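Local coordinates for protein BAT-2 beta-lactamase (Bacillus atrophaeus, PDB 6W5G) that hydrolyses the beta-lactam ring of antibiotics as a class D beta-lactamase of a Gram-positive bacterium, and so probably gives resistance to such drugs, at residues I51-V55 and Q56-T60; F178-H181 and L182-D186. All coordinates share one frame; numbering follows the deposited sequence.

Contact 1. Residues I51-V55 and Q56-T60; sequences ILHDV and QKDKT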
loop_
_atom_site.group_PDB
_atom_site.type_symbol
_atom_site.label_atom_id
_atom_site.label_comp_id
_atom_site.label_asym_id
_atom_site.label_seq_id
_atom_site.Cartn_x
_atom_site.Cartn_y
_atom_site.Cartn_z
ATOM N N ILE A 51 6.180 2.610 11.251
ATOM C CA ILE A 51 6.307 1.248 11.753
ATOM C C ILE A 51 7.329 0.532 10.885
ATOM O O ILE A 51 7.228 0.571 9.655
ATOM C CB ILE A 51 4.958 0.509 11.687
ATOM C CG1 ILE A 51 3.890 1.265 12.478
ATOM C CG2 ILE A 51 5.105 -0.917 12.199
ATOM C CD1 ILE A 51 2.505 1.131 11.879
ATOM N N LEU A 52 8.308 -0.119 11.517
ATOM C CA LEU A 52 9.305 -0.907 10.797
ATOM C C LEU A 52 9.437 -2.269 11.460
ATOM O O LEU A 52 9.760 -2.353 12.647
ATOM C CB LEU A 52 10.667 -0.203 10.772
ATOM C CG LEU A 52 11.741 -0.854 9.888
ATOM C CD1 LEU A 52 11.365 -0.787 8.407
ATOM C CD2 LEU A 52 13.086 -0.198 10.135
ATOM N N HIS A 53 9.189 -3.335 10.703
ATOM C CA HIS A 53 9.294 -4.691 11.230
ATOM C C HIS A 53 10.460 -5.410 10.565
ATOM O O HIS A 53 10.481 -5.566 9.340
ATOM C CB HIS A 53 8.001 -5.474 11.017
ATOM C CG HIS A 53 8.092 -6.893 11.474
ATOM N ND1 HIS A 53 7.998 -7.246 12.803
ATOM C CD2 HIS A 53 8.300 -8.043 10.792
ATOM C CE1 HIS A 53 8.132 -8.557 12.919
ATOM N NE2 HIS A 53 8.318 -9.063 11.713
ATOM N N ASP A 54 11.419 -5.842 11.380
ATOM C CA ASP A 54 12.544 -6.655 10.935
ATOM C C ASP A 54 12.049 -8.090 10.790
ATOM O O ASP A 54 11.688 -8.731 11.781
ATOM C CB ASP A 54 13.646 -6.567 11.988
ATOM C CG ASP A 54 14.940 -7.226 11.553
ATOM O OD1 ASP A 54 14.896 -8.274 10.873
ATOM O OD2 ASP A 54 16.013 -6.710 11.933
ATOM N N VAL A 55 12.052 -8.607 9.560
ATOM C CA VAL A 55 11.445 -9.911 9.296
ATOM C C VAL A 55 12.254 -11.032 9.939
ATOM O O VAL A 55 11.698 -11.925 10.590
ATOM C CB VAL A 55 11.274 -10.124 7.780
ATOM C CG1 VAL A 55 10.954 -11.583 7.484
ATOM C CG2 VAL A 55 10.191 -9.196 7.230
ATOM N N GLN A 56 13.579 -11.009 9.761
ATOM C CA GLN A 56 14.410 -12.110 10.244
ATOM C C GLN A 56 14.562 -12.080 11.759
ATOM O O GLN A 56 14.592 -13.135 12.406
ATOM C CB GLN A 56 15.787 -12.079 9.576
ATOM C CG GLN A 56 15.782 -12.457 8.107
ATOM C CD GLN A 56 15.179 -11.371 7.244
ATOM O OE1 GLN A 56 15.387 -10.183 7.489
ATOM N NE2 GLN A 56 14.417 -11.771 6.236
ATOM N N LYS A 57 14.690 -10.895 12.344
ATOM C CA LYS A 57 14.868 -10.808 13.787
ATOM C C LYS A 57 13.552 -10.700 14.535
ATOM O O LYS A 57 13.550 -10.780 15.770
ATOM C CB LYS A 57 15.799 -9.650 14.139
ATOM C CG LYS A 57 17.128 -9.771 13.439
ATOM C CD LYS A 57 17.998 -8.563 13.655
ATOM C CE LYS A 57 19.170 -8.597 12.685
ATOM N NZ LYS A 57 20.203 -7.596 13.057
ATOM N N ASP A 58 12.446 -10.541 13.815
ATOM C CA ASP A 58 11.108 -10.520 14.398
ATOM C C ASP A 58 10.973 -9.456 15.485
ATOM O O ASP A 58 10.583 -9.733 16.621
ATOM C CB ASP A 58 10.691 -11.900 14.899
ATOM C CG ASP A 58 9.228 -12.179 14.665
ATOM O OD1 ASP A 58 8.485 -11.233 14.320
ATOM O OD2 ASP A 58 8.819 -13.345 14.830
ATOM N N LYS A 59 11.296 -8.218 15.120
ATOM C CA LYS A 59 11.208 -7.076 16.014
ATOM C C LYS A 59 10.516 -5.942 15.274
ATOM O O LYS A 59 10.711 -5.803 14.105
ATOM C CB LYS A 59 12.569 -6.580 16.408
ATOM C CG LYS A 59 13.414 -7.582 17.173
ATOM C CD LYS A 59 14.835 -7.107 17.240
ATOM C CE LYS A 59 14.999 -6.000 18.213
ATOM N NZ LYS A 59 16.344 -6.154 18.793
ATOM N N THR A 60 9.727 -5.153 16.003
ATOM C CA THR A 60 8.966 -4.065 15.412
ATOM C C THR A 60 9.260 -2.767 16.148
ATOM O O THR A 60 9.139 -2.705 17.376
ATOM C CB THR A 60 7.459 -4.349 15.466
ATOM O OG1 THR A 60 7.174 -5.591 14.809
ATOM C CG2 THR A 60 6.695 -3.239 14.774
HETATM O O HOH W 1 8.960 -11.729 11.331
HETATM O O HOH W 2 18.373 -5.929 10.902
HETATM O O HOH W 3 17.005 -8.819 9.403
#
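His53 and Thr60 face each other as a non-hydrogen-bonded pair at the turn end of the antiparallel hairpin of strands 48-54 and 59-63. The His53 side chain can be followed outward. Its CB sits 3.9 Å from Thr60 OG1. With chi1 at 177°, CG lies anti to the backbone N, and the ring extends along the face that Thr60 shares. ND1 then makes a nearly straight hydrogen bond to Thr60 OG1, 2.7 Å long; either atom could be the donor. CE1 comes next and meets Asp58 OD1 at 3.0 Å, at the ring edge. The Asp58 carboxylate plane stands almost square to the ring, 86° away. At the tip, NE2 shares a hydrogen bond with a water; that water donates to Val55 O and, weakly, to Asp58 OD1. On the same face, further from the turn, Thr60 CG2 packs alongside Ile51 CG2 at 3.8 Å.

Asp54 and Lys59 form the next pair, with side chains on the other face. Asp54 N donates to Lys59 O at 2.8 Å. Asp54 O receives weak bonds from both Asp58 N and Lys59 N. Asp58 and Lys59 together face Asp54, which makes a G1 beta bulge. The Asp54 carboxylate reaches forward over the turn. Lys57 N reaches OD1 at 3.0 Å from above the carboxylate plane, 62° out of it. Lys57 CD lies against OD2 at 3.2 Å, while its NZ bonds to Ser31 OG. One water joins Asp54 OD1 to Gln56 OE1, which also accepts from Ser237 N.

Both nitrogens of the His53 ring are thus engaged, which should fix its rotation. The Asp58 and Glu180 carboxylates lie near the ring and would tend to favour a protonated imidazole, although its charge is not seen.

Contact 2. Residues F178-H181 and L182-D186; sequences FIEH and LYKED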
loop_
_atom_site.group_PDB
_atom_site.type_symbol
_atom_site.label_atom_id
_atom_site.label_comp_id
_atom_site.label_asym_id
_atom_site.label_seq_id
_atom_site.Cartn_x
_atom_site.Cartn_y
_atom_site.Cartn_z
ATOM N N PHE A 178 -1.185 -6.639 7.314
ATOM C CA PHE A 178 -1.595 -7.107 5.994
ATOM C C PHE A 178 -0.394 -7.238 5.058
ATOM O O PHE A 178 -0.235 -8.256 4.374
ATOM C CB PHE A 178 -2.651 -6.177 5.399
ATOM C CG PHE A 178 -2.873 -6.405 3.938
ATOM C CD1 PHE A 178 -3.563 -7.531 3.490
ATOM C CD2 PHE A 178 -2.346 -5.527 3.005
ATOM C CE1 PHE A 178 -3.728 -7.762 2.131
ATOM C CE2 PHE A 178 -2.510 -5.747 1.652
ATOM C CZ PHE A 178 -3.203 -6.862 1.212
ATOM N N ILE A 179 0.468 -6.217 5.016
ATOM C CA ILE A 179 1.636 -6.282 4.140
ATOM C C ILE A 179 2.571 -7.398 4.576
ATOM O O ILE A 179 3.158 -8.097 3.739
ATOM C CB ILE A 179 2.350 -4.917 4.058
ATOM C CG1 ILE A 179 1.429 -3.867 3.429
ATOM C CG2 ILE A 179 3.664 -5.040 3.265
ATOM C CD1 ILE A 179 1.032 -4.170 2.009
ATOM N N GLU A 180 2.716 -7.604 5.890
ATOM C CA GLU A 180 3.555 -8.701 6.361
ATOM C C GLU A 180 2.990 -10.052 5.929
ATOM O O GLU A 180 3.745 -10.959 5.548
ATOM C CB GLU A 180 3.713 -8.642 7.882
ATOM C CG GLU A 180 4.622 -9.750 8.411
ATOM C CD GLU A 180 4.868 -9.653 9.901
ATOM O OE1 GLU A 180 4.309 -8.741 10.540
ATOM O OE2 GLU A 180 5.610 -10.507 10.434
ATOM N N HIS A 181 1.662 -10.197 5.973
ATOM C CA HIS A 181 1.035 -11.432 5.513
ATOM C C HIS A 181 1.230 -11.628 4.017
ATOM O O HIS A 181 1.431 -12.757 3.558
ATOM C CB HIS A 181 -0.449 -11.436 5.879
ATOM C CG HIS A 181 -0.698 -11.484 7.354
ATOM N ND1 HIS A 181 -1.846 -10.989 7.931
ATOM C CD2 HIS A 181 0.066 -11.944 8.371
ATOM C CE1 HIS A 181 -1.791 -11.166 9.240
ATOM N NE2 HIS A 181 -0.641 -11.746 9.533
ATOM N N LEU A 182 1.172 -10.542 3.242
ATOM C CA LEU A 182 1.441 -10.646 1.814
ATOM C C LEU A 182 2.890 -11.033 1.557
ATOM O O LEU A 182 3.172 -11.900 0.714
ATOM C CB LEU A 182 1.106 -9.322 1.134
ATOM C CG LEU A 182 1.454 -9.242 -0.352
ATOM C CD1 LEU A 182 0.787 -10.365 -1.140
ATOM C CD2 LEU A 182 1.093 -7.869 -0.924
ATOM N N TYR A 183 3.824 -10.406 2.281
ATOM C CA TYR A 183 5.235 -10.753 2.135
ATOM C C TYR A 183 5.471 -12.233 2.415
ATOM O O TYR A 183 6.152 -12.922 1.644
ATOM C CB TYR A 183 6.088 -9.892 3.074
ATOM C CG TYR A 183 7.549 -10.269 3.035
ATOM C CD1 TYR A 183 8.403 -9.722 2.083
ATOM C CD2 TYR A 183 8.071 -11.198 3.922
ATOM C CE1 TYR A 183 9.734 -10.084 2.031
ATOM C CE2 TYR A 183 9.392 -11.559 3.880
ATOM C CZ TYR A 183 10.223 -11.000 2.935
ATOM O OH TYR A 183 11.553 -11.358 2.881
ATOM N N LYS A 184 4.939 -12.731 3.535
ATOM C CA LYS A 184 5.111 -14.123 3.933
ATOM C C LYS A 184 4.184 -15.075 3.196
ATOM O O LYS A 184 4.334 -16.294 3.342
ATOM C CB LYS A 184 4.881 -14.259 5.441
ATOM C CG LYS A 184 5.864 -13.449 6.248
ATOM C CD LYS A 184 5.678 -13.634 7.736
ATOM C CE LYS A 184 6.793 -12.940 8.504
ATOM N NZ LYS A 184 6.509 -12.898 9.966
ATOM N N GLU A 185 3.245 -14.547 2.412
ATOM C CA GLU A 185 2.265 -15.354 1.681
ATOM C C GLU A 185 1.402 -16.190 2.623
ATOM O O GLU A 185 0.996 -17.315 2.310
ATOM C CB GLU A 185 2.904 -16.150 0.543
ATOM C CG GLU A 185 3.690 -15.187 -0.326
ATOM C CD GLU A 185 4.154 -15.746 -1.635
ATOM O OE1 GLU A 185 3.880 -16.928 -1.947
ATOM O OE2 GLU A 185 4.810 -14.978 -2.359
ATOM N N ASP A 186 1.126 -15.610 3.787
ATOM C CA ASP A 186 0.137 -16.110 4.740
ATOM C C ASP A 186 -1.204 -15.417 4.496
ATOM O O ASP A 186 -1.768 -14.762 5.372
ATOM C CB ASP A 186 0.616 -15.857 6.167
ATOM C CG ASP A 186 1.839 -16.675 6.536
ATOM O OD1 ASP A 186 1.993 -17.804 6.016
ATOM O OD2 ASP A 186 2.644 -16.185 7.361
#
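A Schellman motif ends helix 172-184, and the last helical turn before it carries the Glu180-Lys184 salt bridge. The turn is held by regular i to i+4 backbone bonds. Leu182 N donates to Phe178 O, Tyr183 N to Ile179 O at 2.8 Å, and Lys184 N to Glu180 O at 2.9 Å. Glu180 and Lys184 are one turn apart and lie side by side, pointing the same way. Glu180 CG is anti to the backbone N (chi1 -178°), and the chain is extended beyond it. Lys184 is extended too. Its CG passes Glu180 O at 3.3 Å, and its CE comes close to the carboxylate. Lys184 NZ donates to Glu180 OE2 at 2.6 Å; the oxygen accepts with its anti lone pair, the one away from the other carboxylate oxygen.

The helix stops where Glu185 takes a positive phi of 60°. This is the C-prime residue of the motif. Asp186 N folds back to His181 O, 2.9 Å away and in the carbonyl plane. Glu185 N makes a weak bond to Leu182 O. The reversal also brings Asp186 O to 3.6 Å from His181 CB.

Tyr183 CG is anti to its own N (chi1 176°), and the ring leads away from the preceding turn. Tyr183 OH bonds to Ser237 OG, and the ring meets Phe230 edge-to-face. Leu182 and Phe178 both pack on Leu84 of helix 81-88, and Phe178 also meets Tyr150 edge-to-face. The Glu185 carboxylate forms salt bridges with Lys191, Lys195 and Lys198 of the next helix, 191-200.

Contact 1 comes first along the chain and closes before contact 2 opens. Their centres are about 13 Å apart, on the same side of the centre of the chain. Contact 1 is the hairpin turn at one edge of the six-stranded antiparallel sheet. Contact 2 is the C-terminal end of helix 172-184, which packs against that sheet through Ile239 of strand 236-244. The two touch directly. His53 NE2 lies 3.3 Å from Glu180 OE2, and Val55 CG1 packs on Tyr183 CE2. Both contacts belong to the penicillin-binding-protein transpeptidase domain. The helix end thus packs on the edge hairpin as well as on strand 236-244, within the mixed alpha/beta fold that beta-lactamases share with penicillin-binding proteins.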